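Local structure of putative acetamidase/formamidase (Yersinia enterocolitica subsp. palearctica serotype O:3, 5UBU) at residues K80-N88 / N183-N193; H37-P46 / P212-D220. The protein probably hydrolyses carbon-nitrogen bonds of linear amides, as other members of the acetamidase/formamidase family do, and binds two neighbouring sodium ions in this crystal. All coordinates share one frame; numbering follows the deposited sequence.

Interaction 1 (K80-N88 / N183-N193). With NA (sodium ion), chain H.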
ATOM      1  N   LYS B  80       5.626  26.662   3.500  1.00 66.68           N
ATOM      2  CA  LYS B  80       5.789  26.121   2.148  1.00 68.92           C
ATOM      3  C   LYS B  80       6.291  24.688   2.343  1.00 66.88           C
ATOM      4  O   LYS B  80       7.426  24.485   2.770  1.00 66.42           O
ATOM      5  CB  LYS B  80       6.804  26.953   1.356  1.00 73.76           C
ATOM      6  CG  LYS B  80       6.751  26.783  -0.165  1.00 77.93           C
ATOM      7  CD  LYS B  80       7.732  27.698  -0.876  1.00 80.21           C
ATOM      8  CE  LYS B  80       7.369  29.176  -0.737  1.00 81.41           C
ATOM      9  NZ  LYS B  80       8.309  30.047  -1.486  1.00 82.03           N
HETATM   10  N   MSE B  81       5.445  23.695   2.066  1.00 66.65           N
HETATM   11  CA  MSE B  81       5.860  22.296   2.212  1.00 65.78           C
HETATM   12  C   MSE B  81       6.868  21.979   1.123  1.00 63.78           C
HETATM   13  O   MSE B  81       6.761  22.521   0.028  1.00 63.95           O
HETATM   14  CB  MSE B  81       4.671  21.338   2.120  1.00 68.14           C
HETATM   15  CG  MSE B  81       3.615  21.524   3.205  1.00 70.60           C
HETATM   16 SE   MSE B  81       4.305  21.076   5.005  1.00 73.50          SE
HETATM   17  CE  MSE B  81       4.398  22.950   5.571  1.00 71.38           C
ATOM     18  N   PRO B  82       7.853  21.110   1.379  1.00 61.79           N
ATOM     19  CA  PRO B  82       8.055  20.394   2.648  1.00 58.96           C
ATOM     20  C   PRO B  82       9.041  21.076   3.612  1.00 56.22           C
ATOM     21  O   PRO B  82       9.643  20.390   4.441  1.00 52.88           O
ATOM     22  CB  PRO B  82       8.647  19.071   2.164  1.00 59.57           C
ATOM     23  CG  PRO B  82       9.491  19.470   0.981  1.00 61.41           C
ATOM     24  CD  PRO B  82       8.856  20.709   0.372  1.00 61.89           C
ATOM     25  N   PHE B  83       9.189  22.403   3.527  1.00 56.46           N
ATOM     26  CA  PHE B  83      10.134  23.117   4.390  1.00 55.72           C
ATOM     27  C   PHE B  83       9.668  23.279   5.839  1.00 53.73           C
ATOM     28  O   PHE B  83       9.198  24.338   6.248  1.00 54.52           O
ATOM     29  CB  PHE B  83      10.517  24.479   3.794  1.00 57.55           C
ATOM     30  CG  PHE B  83      11.202  24.385   2.459  1.00 58.67           C
ATOM     31  CD1 PHE B  83      12.580  24.263   2.386  1.00 59.62           C
ATOM     32  CD2 PHE B  83      10.470  24.427   1.269  1.00 59.93           C
ATOM     33  CE1 PHE B  83      13.220  24.181   1.154  1.00 60.77           C
ATOM     34  CE2 PHE B  83      11.102  24.348   0.037  1.00 60.75           C
ATOM     35  CZ  PHE B  83      12.479  24.220  -0.021  1.00 61.22           C
ATOM     36  N   LEU B  84       9.795  22.186   6.583  1.00 51.37           N
ATOM     37  CA  LEU B  84       9.500  22.126   8.005  1.00 50.97           C
ATOM     38  C   LEU B  84      10.700  21.451   8.659  1.00 50.54           C
ATOM     39  O   LEU B  84      11.552  20.872   7.977  1.00 50.17           O
ATOM     40  CB  LEU B  84       8.246  21.307   8.306  1.00 50.92           C
ATOM     41  CG  LEU B  84       6.862  21.828   7.887  1.00 50.84           C
ATOM     42  CD1 LEU B  84       5.799  20.836   8.346  1.00 48.81           C
ATOM     43  CD2 LEU B  84       6.592  23.214   8.480  1.00 51.35           C
ATOM     44  N   ASN B  85      10.763  21.531   9.979  1.00 50.20           N
ATOM     45  CA  ASN B  85      11.827  20.901  10.756  1.00 49.39           C
ATOM     46  C   ASN B  85      13.232  21.464  10.473  1.00 48.11           C
ATOM     47  O   ASN B  85      14.092  20.766   9.935  1.00 46.31           O
ATOM     48  CB  ASN B  85      11.817  19.369  10.556  1.00 49.10           C
ATOM     49  CG  ASN B  85      10.459  18.746  10.820  1.00 50.15           C
ATOM     50  OD1 ASN B  85       9.604  19.327  11.494  1.00 52.77           O
ATOM     51  ND2 ASN B  85      10.256  17.545  10.288  1.00 50.84           N
ATOM     52  N   PRO B  86      13.463  22.741  10.824  1.00 48.15           N
ATOM     53  CA  PRO B  86      14.795  23.317  10.655  1.00 49.15           C
ATOM     54  C   PRO B  86      15.780  22.497  11.489  1.00 48.20           C
ATOM     55  O   PRO B  86      15.521  22.249  12.669  1.00 47.95           O
ATOM     56  CB  PRO B  86      14.639  24.728  11.223  1.00 50.03           C
ATOM     57  CG  PRO B  86      13.463  24.644  12.127  1.00 50.14           C
ATOM     58  CD  PRO B  86      12.536  23.715  11.414  1.00 48.83           C
ATOM     59  N   GLN B  87      16.893  22.093  10.881  1.00 47.20           N
ATOM     60  CA  GLN B  87      17.874  21.231  11.553  1.00 46.46           C
ATOM     61  C   GLN B  87      19.120  21.873  12.117  1.00 46.25           C
ATOM     62  O   GLN B  87      19.699  22.756  11.496  1.00 47.06           O
ATOM     63  CB  GLN B  87      18.363  20.158  10.556  1.00 45.47           C
ATOM     64  CG  GLN B  87      17.272  19.232  10.051  1.00 44.78           C
ATOM     65  CD  GLN B  87      16.700  18.370  11.154  1.00 44.17           C
ATOM     66  OE1 GLN B  87      17.430  17.635  11.838  1.00 43.40           O
ATOM     67  NE2 GLN B  87      15.382  18.424  11.309  1.00 44.89           N
ATOM     68  N   ASN B  88      19.507  21.420  13.310  1.00 45.30           N
ATOM     69  CA  ASN B  88      20.777  21.810  13.921  1.00 45.88           C
ATOM     70  C   ASN B  88      21.778  20.822  13.333  1.00 44.71           C
ATOM     71  O   ASN B  88      21.418  19.677  13.034  1.00 43.45           O
ATOM     72  CB  ASN B  88      20.749  21.692  15.444  1.00 46.49           C
ATOM     73  CG  ASN B  88      20.172  22.910  16.108  1.00 47.07           C
ATOM     74  OD1 ASN B  88      19.044  22.902  16.572  1.00 46.72           O
ATOM     75  ND2 ASN B  88      20.942  23.991  16.117  1.00 48.77           N
ATOM     76  N   ASN B 183      15.483  15.675   2.326  1.00 43.18           N
ATOM     77  CA  ASN B 183      14.840  16.779   3.055  1.00 43.03           C
ATOM     78  C   ASN B 183      14.566  16.438   4.523  1.00 42.52           C
ATOM     79  O   ASN B 183      14.500  15.268   4.910  1.00 41.49           O
ATOM     80  CB  ASN B 183      13.598  17.358   2.332  1.00 42.95           C
ATOM     81  CG  ASN B 183      12.439  16.389   2.233  1.00 42.14           C
ATOM     82  OD1 ASN B 183      12.087  15.710   3.193  1.00 41.79           O
ATOM     83  ND2 ASN B 183      11.780  16.394   1.087  1.00 41.98           N
ATOM     84  N   SER B 184      14.426  17.487   5.325  1.00 43.28           N
ATOM     85  CA  SER B 184      14.197  17.359   6.760  1.00 43.32           C
ATOM     86  C   SER B 184      12.811  16.841   7.133  1.00 42.84           C
ATOM     87  O   SER B 184      12.519  16.669   8.318  1.00 42.64           O
ATOM     88  CB  SER B 184      14.440  18.712   7.432  1.00 44.13           C
ATOM     89  OG  SER B 184      13.593  19.707   6.878  1.00 44.43           O
ATOM     90  N   LEU B 185      11.961  16.594   6.137  1.00 42.85           N
ATOM     91  CA  LEU B 185      10.625  16.081   6.408  1.00 42.64           C
ATOM     92  C   LEU B 185      10.566  14.561   6.228  1.00 41.89           C
ATOM     93  O   LEU B 185       9.617  13.924   6.681  1.00 42.04           O
ATOM     94  CB  LEU B 185       9.616  16.736   5.466  1.00 43.05           C
ATOM     95  CG  LEU B 185       8.130  16.567   5.818  1.00 43.01           C
ATOM     96  CD1 LEU B 185       7.814  17.324   7.095  1.00 43.23           C
ATOM     97  CD2 LEU B 185       7.235  17.061   4.699  1.00 43.46           C
ATOM     98  N   THR B 186      11.589  13.984   5.603  1.00 41.45           N
ATOM     99  CA  THR B 186      11.623  12.552   5.310  1.00 41.13           C
ATOM    100  C   THR B 186      12.529  11.661   6.198  1.00 41.17           C
ATOM    101  O   THR B 186      13.682  12.010   6.444  1.00 41.92           O
ATOM    102  CB  THR B 186      12.103  12.347   3.847  1.00 41.00           C
ATOM    103  OG1 THR B 186      11.247  13.057   2.946  1.00 40.90           O
ATOM    104  CG2 THR B 186      12.111  10.877   3.463  1.00 40.72           C
ATOM    105  N   PRO B 187      11.991  10.527   6.698  1.00 40.96           N
ATOM    106  CA  PRO B 187      12.792   9.551   7.429  1.00 40.95           C
ATOM    107  C   PRO B 187      13.234   8.479   6.438  1.00 41.01           C
ATOM    108  O   PRO B 187      12.519   8.210   5.463  1.00 40.54           O
ATOM    109  CB  PRO B 187      11.809   8.947   8.412  1.00 40.79           C
ATOM    110  CG  PRO B 187      10.500   9.025   7.715  1.00 40.62           C
ATOM    111  CD  PRO B 187      10.548  10.248   6.840  1.00 40.75           C
ATOM    112  N   ASP B 188      14.391   7.865   6.672  1.00 41.46           N
ATOM    113  CA  ASP B 188      14.886   6.838   5.753  1.00 41.53           C
ATOM    114  C   ASP B 188      15.908   5.975   6.515  1.00 41.05           C
ATOM    115  O   ASP B 188      15.833   5.877   7.743  1.00 40.64           O
ATOM    116  CB  ASP B 188      15.476   7.541   4.512  1.00 42.41           C
ATOM    117  CG  ASP B 188      15.447   6.685   3.267  1.00 43.18           C
ATOM    118  OD1 ASP B 188      15.760   5.465   3.335  1.00 44.30           O
ATOM    119  OD2 ASP B 188      15.131   7.270   2.205  1.00 43.35           O
ATOM    120  N   ASN B 189      16.847   5.348   5.809  1.00 41.05           N
ATOM    121  CA  ASN B 189      17.857   4.500   6.478  1.00 41.21           C
ATOM    122  C   ASN B 189      18.963   5.269   7.215  1.00 41.22           C
ATOM    123  O   ASN B 189      19.872   4.663   7.790  1.00 41.51           O
ATOM    124  CB  ASN B 189      18.461   3.475   5.494  1.00 41.74           C
ATOM    125  CG  ASN B 189      19.176   4.111   4.309  1.00 42.09           C
ATOM    126  OD1 ASN B 189      19.680   5.227   4.375  1.00 42.15           O
ATOM    127  ND2 ASN B 189      19.247   3.370   3.229  1.00 42.41           N
ATOM    128  N   HIS B 190      18.872   6.593   7.174  1.00 40.99           N
ATOM    129  CA  HIS B 190      19.833   7.479   7.826  1.00 41.55           C
ATOM    130  C   HIS B 190      19.239   8.103   9.090  1.00 41.42           C
ATOM    131  O   HIS B 190      19.913   8.869   9.784  1.00 41.61           O
ATOM    132  CB  HIS B 190      20.201   8.605   6.863  1.00 41.79           C
ATOM    133  CG  HIS B 190      19.109   9.612   6.667  1.00 41.37           C
ATOM    134  ND1 HIS B 190      17.883   9.287   6.129  1.00 41.05           N
ATOM    135  CD2 HIS B 190      19.068  10.943   6.907  1.00 41.58           C
ATOM    136  CE1 HIS B 190      17.123  10.364   6.073  1.00 40.84           C
ATOM    137  NE2 HIS B 190      17.818  11.386   6.536  1.00 41.35           N
ATOM    138  N   GLY B 191      17.982   7.766   9.382  1.00 41.26           N
ATOM    139  CA  GLY B 191      17.246   8.318  10.512  1.00 41.39           C
ATOM    140  C   GLY B 191      16.255   9.288   9.885  1.00 41.71           C
ATOM    141  O   GLY B 191      15.413   8.889   9.075  1.00 41.54           O
ATOM    142  N   GLY B 192      16.347  10.560  10.259  1.00 42.44           N
ATOM    143  CA  GLY B 192      15.479  11.586   9.689  1.00 42.73           C
ATOM    144  C   GLY B 192      14.242  11.880  10.514  1.00 42.92           C
ATOM    145  O   GLY B 192      14.240  11.681  11.730  1.00 42.00           O
ATOM    146  N   ASN B 193      13.193  12.346   9.834  1.00 43.95           N
ATOM    147  CA  ASN B 193      11.922  12.712  10.460  1.00 44.65           C
ATOM    148  C   ASN B 193      11.105  11.454  10.774  1.00 44.52           C
ATOM    149  O   ASN B 193      10.078  11.173  10.145  1.00 44.15           O
ATOM    150  CB  ASN B 193      11.149  13.657   9.527  1.00 45.34           C
ATOM    151  CG  ASN B 193       9.944  14.291  10.188  1.00 46.15           C
ATOM    152  OD1 ASN B 193       9.890  14.423  11.407  1.00 48.94           O
ATOM    153  ND2 ASN B 193       8.986  14.725   9.381  1.00 46.16           N
TER
HETATM  154 NA    NA H 402       8.333  15.526  12.580  1.00 26.09          NA
HETATM  155  O   HOH W   1      12.376  20.265   4.219  1.00 29.94           O
HETATM  156  O   HOH W   2       5.929  15.613  10.940  0.50 15.81           O
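N85 and S184 join the loop leading into strand 87-93 to a type I beta turn, N183 to T186, beside the paired sodium site of this FmdA/AmdA-family protein. S184 OG donates to L84 O at 2.6 Å, almost in line with the carbonyl bond, and its torsion (chi1 58°), which sets OG between the backbone N and the carbonyl carbon, aims it there. In return N85 ND2 gives a nearly straight bond, 165° at the hydrogen, to S184 O; the acceptor lies in the amide plane of N85, while the donor is tilted from the plane of the carbonyl. Water 1 adds a bridge, donating to both P82 O and S184 OG.

Further along, L185 forks over the loop. Its CD2 meets P82 CB at 3.5 Å, and CD1 lies against L84 CB. P82, which follows a cis peptide bond, also sets its CG near N183 ND2, the two side chains crossing at about a right angle. N183 OD1 closes an Asx turn by accepting from L185 N and takes T186 OG1 on the other face of its amide.

Beyond the turn the amides of N85 and N193 stand 74° apart. N193 ND2 donates to L185 O at 2.9 Å. Together with this bond, the rotation of the amide is fixed by metal coordination: N193 OD1 lies 2.2 Å from the sodium ion it shares with D195 and D220.

Interaction 2 (H37-P46 / P212-D220). With NA (sodium ion), chain G; NA (sodium ion), chain H.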
ATOM      1  N   HIS B  37      19.173  23.946   8.668  1.00 46.44           N
ATOM      2  CA  HIS B  37      18.995  23.290   7.363  1.00 47.05           C
ATOM      3  C   HIS B  37      17.711  22.516   7.196  1.00 45.30           C
ATOM      4  O   HIS B  37      17.190  21.931   8.150  1.00 44.44           O
ATOM      5  CB  HIS B  37      20.169  22.350   7.054  1.00 47.84           C
ATOM      6  CG  HIS B  37      21.510  23.007   7.164  1.00 49.58           C
ATOM      7  ND1 HIS B  37      22.351  22.786   8.234  1.00 50.26           N
ATOM      8  CD2 HIS B  37      22.139  23.905   6.365  1.00 50.14           C
ATOM      9  CE1 HIS B  37      23.452  23.500   8.076  1.00 50.89           C
ATOM     10  NE2 HIS B  37      23.347  24.189   6.952  1.00 50.73           N
ATOM     11  N   TYR B  38      17.234  22.515   5.951  1.00 45.42           N
ATOM     12  CA  TYR B  38      16.023  21.804   5.541  1.00 45.25           C
ATOM     13  C   TYR B  38      16.338  20.582   4.661  1.00 44.80           C
ATOM     14  O   TYR B  38      15.425  19.958   4.109  1.00 44.82           O
ATOM     15  CB  TYR B  38      15.036  22.768   4.868  1.00 45.07           C
ATOM     16  CG  TYR B  38      14.431  23.728   5.863  1.00 45.41           C
ATOM     17  CD1 TYR B  38      13.270  23.383   6.561  1.00 44.84           C
ATOM     18  CD2 TYR B  38      15.019  24.965   6.132  1.00 45.94           C
ATOM     19  CE1 TYR B  38      12.704  24.247   7.486  1.00 45.20           C
ATOM     20  CE2 TYR B  38      14.453  25.835   7.053  1.00 46.27           C
ATOM     21  CZ  TYR B  38      13.294  25.465   7.730  1.00 45.72           C
ATOM     22  OH  TYR B  38      12.719  26.306   8.652  1.00 45.84           O
ATOM     23  N   THR B  39      17.629  20.263   4.530  1.00 44.97           N
ATOM     24  CA  THR B  39      18.081  19.083   3.793  1.00 45.14           C
ATOM     25  C   THR B  39      19.260  18.500   4.582  1.00 44.77           C
ATOM     26  O   THR B  39      20.085  19.237   5.119  1.00 46.25           O
ATOM     27  CB  THR B  39      18.421  19.365   2.307  1.00 46.33           C
ATOM     28  OG1 THR B  39      18.596  18.123   1.615  1.00 46.71           O
ATOM     29  CG2 THR B  39      19.668  20.230   2.159  1.00 47.38           C
ATOM     30  N   ILE B  40      19.305  17.175   4.664  1.00 43.84           N
ATOM     31  CA  ILE B  40      20.322  16.438   5.421  1.00 43.60           C
ATOM     32  C   ILE B  40      21.236  15.658   4.482  1.00 42.97           C
ATOM     33  O   ILE B  40      20.820  14.674   3.875  1.00 42.24           O
ATOM     34  CB  ILE B  40      19.612  15.509   6.418  1.00 42.73           C
ATOM     35  CG1 ILE B  40      18.843  16.380   7.422  1.00 43.40           C
ATOM     36  CG2 ILE B  40      20.607  14.589   7.117  1.00 42.17           C
ATOM     37  CD1 ILE B  40      17.808  15.639   8.242  1.00 43.72           C
ATOM     38  N   GLY B  41      22.484  16.110   4.381  1.00 43.01           N
ATOM     39  CA  GLY B  41      23.466  15.487   3.498  1.00 42.45           C
ATOM     40  C   GLY B  41      24.900  15.914   3.800  1.00 42.60           C
ATOM     41  O   GLY B  41      25.174  16.532   4.829  1.00 42.13           O
ATOM     42  N   PRO B  42      25.826  15.580   2.893  1.00 42.76           N
ATOM     43  CA  PRO B  42      27.243  15.888   3.050  1.00 43.67           C
ATOM     44  C   PRO B  42      27.712  17.240   2.496  1.00 44.46           C
ATOM     45  O   PRO B  42      28.909  17.507   2.512  1.00 45.66           O
ATOM     46  CB  PRO B  42      27.899  14.758   2.237  1.00 43.92           C
ATOM     47  CG  PRO B  42      26.951  14.538   1.107  1.00 43.30           C
ATOM     48  CD  PRO B  42      25.580  14.752   1.691  1.00 42.53           C
ATOM     49  N   TYR B  43      26.798  18.096   2.053  1.00 44.25           N
ATOM     50  CA  TYR B  43      27.182  19.377   1.447  1.00 44.59           C
ATOM     51  C   TYR B  43      27.109  20.594   2.386  1.00 44.81           C
ATOM     52  O   TYR B  43      27.620  21.654   2.048  1.00 45.14           O
ATOM     53  CB  TYR B  43      26.316  19.590   0.207  1.00 44.41           C
ATOM     54  CG  TYR B  43      26.289  18.366  -0.678  1.00 43.66           C
ATOM     55  CD1 TYR B  43      27.362  18.063  -1.505  1.00 44.36           C
ATOM     56  CD2 TYR B  43      25.200  17.503  -0.675  1.00 42.40           C
ATOM     57  CE1 TYR B  43      27.347  16.941  -2.325  1.00 44.06           C
ATOM     58  CE2 TYR B  43      25.177  16.369  -1.483  1.00 42.04           C
ATOM     59  CZ  TYR B  43      26.250  16.095  -2.309  1.00 42.83           C
ATOM     60  OH  TYR B  43      26.246  14.985  -3.122  1.00 42.13           O
ATOM     61  N   SER B  44      26.484  20.435   3.553  1.00 44.38           N
ATOM     62  CA  SER B  44      26.349  21.519   4.516  1.00 44.98           C
ATOM     63  C   SER B  44      27.706  21.757   5.193  1.00 46.13           C
ATOM     64  O   SER B  44      28.458  20.806   5.423  1.00 45.99           O
ATOM     65  CB  SER B  44      25.376  21.130   5.645  1.00 44.32           C
ATOM     66  OG  SER B  44      24.382  20.193   5.244  1.00 44.56           O
ATOM     67  N   THR B  45      27.999  23.009   5.539  1.00 47.14           N
ATOM     68  CA  THR B  45      29.243  23.328   6.241  1.00 47.95           C
ATOM     69  C   THR B  45      29.099  22.884   7.709  1.00 47.04           C
ATOM     70  O   THR B  45      28.085  23.179   8.338  1.00 46.60           O
ATOM     71  CB  THR B  45      29.544  24.839   6.225  1.00 49.49           C
ATOM     72  OG1 THR B  45      29.609  25.311   4.878  1.00 50.42           O
ATOM     73  CG2 THR B  45      30.865  25.133   6.928  1.00 50.85           C
ATOM     74  N   PRO B  46      30.096  22.162   8.253  1.00 47.05           N
ATOM     75  CA  PRO B  46      29.991  21.727   9.651  1.00 46.73           C
ATOM     76  C   PRO B  46      29.909  22.893  10.617  1.00 47.70           C
ATOM     77  O   PRO B  46      30.575  23.907  10.404  1.00 49.24           O
ATOM     78  CB  PRO B  46      31.278  20.940   9.883  1.00 47.32           C
ATOM     79  CG  PRO B  46      31.687  20.473   8.533  1.00 47.81           C
ATOM     80  CD  PRO B  46      31.259  21.556   7.576  1.00 48.05           C
ATOM     81  N   PRO B 212      32.032  10.617   5.956  1.00 46.09           N
ATOM     82  CA  PRO B 212      33.105  10.853   6.925  1.00 46.76           C
ATOM     83  C   PRO B 212      32.695  11.889   7.969  1.00 46.29           C
ATOM     84  O   PRO B 212      32.139  12.925   7.621  1.00 45.96           O
ATOM     85  CB  PRO B 212      34.262  11.370   6.060  1.00 48.00           C
ATOM     86  CG  PRO B 212      33.966  10.895   4.684  1.00 48.17           C
ATOM     87  CD  PRO B 212      32.476  10.858   4.567  1.00 46.89           C
ATOM     88  N   GLY B 213      32.954  11.581   9.237  1.00 46.43           N
ATOM     89  CA  GLY B 213      32.621  12.461  10.354  1.00 46.14           C
ATOM     90  C   GLY B 213      31.223  12.249  10.899  1.00 45.17           C
ATOM     91  O   GLY B 213      30.847  12.868  11.901  1.00 45.06           O
ATOM     92  N   GLY B 214      30.445  11.385  10.252  1.00 44.72           N
ATOM     93  CA  GLY B 214      29.084  11.109  10.696  1.00 43.85           C
ATOM     94  C   GLY B 214      28.069  12.119  10.195  1.00 43.41           C
ATOM     95  O   GLY B 214      27.124  11.753   9.476  1.00 42.72           O
ATOM     96  N   ARG B 215      28.267  13.385  10.569  1.00 43.81           N
ATOM     97  CA  ARG B 215      27.353  14.474  10.187  1.00 43.67           C
ATOM     98  C   ARG B 215      25.992  14.294  10.848  1.00 42.78           C
ATOM     99  O   ARG B 215      25.006  13.987  10.193  1.00 42.49           O
ATOM    100  CB  ARG B 215      27.237  14.621   8.662  1.00 44.04           C
ATOM    101  CG  ARG B 215      28.468  15.242   8.044  1.00 45.20           C
ATOM    102  CD  ARG B 215      28.406  15.241   6.528  1.00 45.67           C
ATOM    103  NE  ARG B 215      29.348  16.244   6.028  1.00 46.89           N
ATOM    104  CZ  ARG B 215      29.034  17.512   5.727  1.00 47.17           C
ATOM    105  NH1 ARG B 215      27.781  17.968   5.807  1.00 46.60           N
ATOM    106  NH2 ARG B 215      29.981  18.335   5.306  1.00 48.20           N
ATOM    107  N   LEU B 216      25.971  14.488  12.161  1.00 42.74           N
ATOM    108  CA  LEU B 216      24.757  14.343  12.959  1.00 42.21           C
ATOM    109  C   LEU B 216      23.881  15.590  12.889  1.00 42.05           C
ATOM    110  O   LEU B 216      24.364  16.706  13.065  1.00 42.18           O
ATOM    111  CB  LEU B 216      25.115  14.071  14.425  1.00 42.44           C
ATOM    112  CG  LEU B 216      23.967  13.934  15.442  1.00 41.89           C
ATOM    113  CD1 LEU B 216      23.051  12.770  15.097  1.00 41.13           C
ATOM    114  CD2 LEU B 216      24.560  13.770  16.839  1.00 42.39           C
ATOM    115  N   PHE B 217      22.594  15.374  12.633  1.00 41.59           N
ATOM    116  CA  PHE B 217      21.602  16.442  12.571  1.00 41.75           C
ATOM    117  C   PHE B 217      20.518  16.154  13.600  1.00 41.59           C
ATOM    118  O   PHE B 217      20.149  14.994  13.821  1.00 41.14           O
ATOM    119  CB  PHE B 217      20.953  16.516  11.191  1.00 41.50           C
ATOM    120  CG  PHE B 217      21.879  16.929  10.092  1.00 41.91           C
ATOM    121  CD1 PHE B 217      22.649  15.994   9.427  1.00 41.91           C
ATOM    122  CD2 PHE B 217      21.942  18.263   9.692  1.00 42.51           C
ATOM    123  CE1 PHE B 217      23.486  16.377   8.387  1.00 42.56           C
ATOM    124  CE2 PHE B 217      22.773  18.659   8.661  1.00 43.11           C
ATOM    125  CZ  PHE B 217      23.541  17.714   7.992  1.00 43.13           C
ATOM    126  N   ILE B 218      19.998  17.204  14.220  1.00 42.22           N
ATOM    127  CA  ILE B 218      18.946  17.049  15.234  1.00 42.36           C
ATOM    128  C   ILE B 218      17.950  18.203  15.132  1.00 42.87           C
ATOM    129  O   ILE B 218      18.279  19.280  14.633  1.00 43.15           O
ATOM    130  CB  ILE B 218      19.563  16.931  16.656  1.00 42.83           C
ATOM    131  CG1 ILE B 218      18.509  16.559  17.695  1.00 42.51           C
ATOM    132  CG2 ILE B 218      20.295  18.220  17.051  1.00 43.69           C
ATOM    133  CD1 ILE B 218      19.083  16.300  19.071  1.00 42.83           C
ATOM    134  N   GLY B 219      16.719  17.963  15.565  1.00 43.36           N
ATOM    135  CA  GLY B 219      15.683  19.005  15.536  1.00 44.19           C
ATOM    136  C   GLY B 219      14.287  18.481  15.740  1.00 44.35           C
ATOM    137  O   GLY B 219      14.105  17.319  16.079  1.00 43.82           O
ATOM    138  N   ASP B 220      13.306  19.360  15.549  1.00 45.63           N
ATOM    139  CA  ASP B 220      11.886  19.010  15.664  1.00 46.11           C
ATOM    140  C   ASP B 220      11.541  18.333  17.000  1.00 45.22           C
ATOM    141  O   ASP B 220      11.157  17.167  17.050  1.00 44.57           O
ATOM    142  CB  ASP B 220      11.486  18.138  14.457  1.00 46.76           C
ATOM    143  CG  ASP B 220       9.991  17.808  14.409  1.00 47.97           C
ATOM    144  OD1 ASP B 220       9.130  18.590  14.879  1.00 50.50           O
ATOM    145  OD2 ASP B 220       9.692  16.746  13.846  1.00 49.88           O
TER
HETATM  146 NA    NA G 401       7.065  17.831  14.376  1.00 22.46          NA
HETATM  147 NA    NA H 402       8.333  15.526  12.580  1.00 26.09          NA
HETATM  148  O   HOH W   2       5.929  15.613  10.940  0.50 15.81           O
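R215 closes its guanidinium end-on around a single backbone oxygen: NH1 and NH2 both donate to S44 O, each at 2.9 Å. S44 O lies near the guanidinium plane at its edge, and the two bonds fix the rotation of the group. NH1 also makes a weak bond to G41 O at 3.1 Å. P42 O lies over one face of the guanidinium, but its angle to NH2 is too poor for a hydrogen bond. An extended chain from CG to NE carries the charged end across P42, with R215 CD and NE passing its CA.

Two residues along the strand, F217 points the same way and fills the inside of the loop. I40 covers one face of its ring: CG1 stands 4.3 Å from the centroid in a CH-pi contact, 19° off the normal, and CG2 comes within 3.4 Å of F217 CD1. G41 O and S44 OG lie at the ring's edge near CZ, and H37 ND1 approaches CE2, with the H37 and F217 side chains crossing at about a right angle.

In the next shell, P90 of strand 87-93 touches both R215 and F217, and S174 touches I40 and F217. Y43 stacks on Y43 of the second subunit. Strand 214-222 then runs on to D220, whose OD1 binds one sodium ion at 2.3 Å, while OD2 binds the other at 2.2 Å and also reaches the first at 2.9 Å. The segment with short strand 39-40 is thus laid over side chains of a mixed-sheet strand that farther on supplies the bridging carboxylate of a two-ion metal site.

How the interactions relate
Interaction 1 is the more deeply buried, while interaction 2 runs from a buried phenylalanine to a partly exposed arginine. They meet on one sheet, where strands 87-93 and 214-222 are antiparallel neighbours: N88 N lies 2.8 Å from I218 O, a probable hydrogen bond of that pairing. Separately, Q87 N, 2.8 Å from H37 O, probably bonds to the loop before strand 39-40. At the metal end, N85 packs against D220, and N193 and D220 share a sodium ion. Both contacts use side-chain donors to backbone carbonyls: amide and hydroxyl beside aliphatic packing in interaction 1, a guanidinium beside a phenylalanine ring in interaction 2. Both also touch the second subunit.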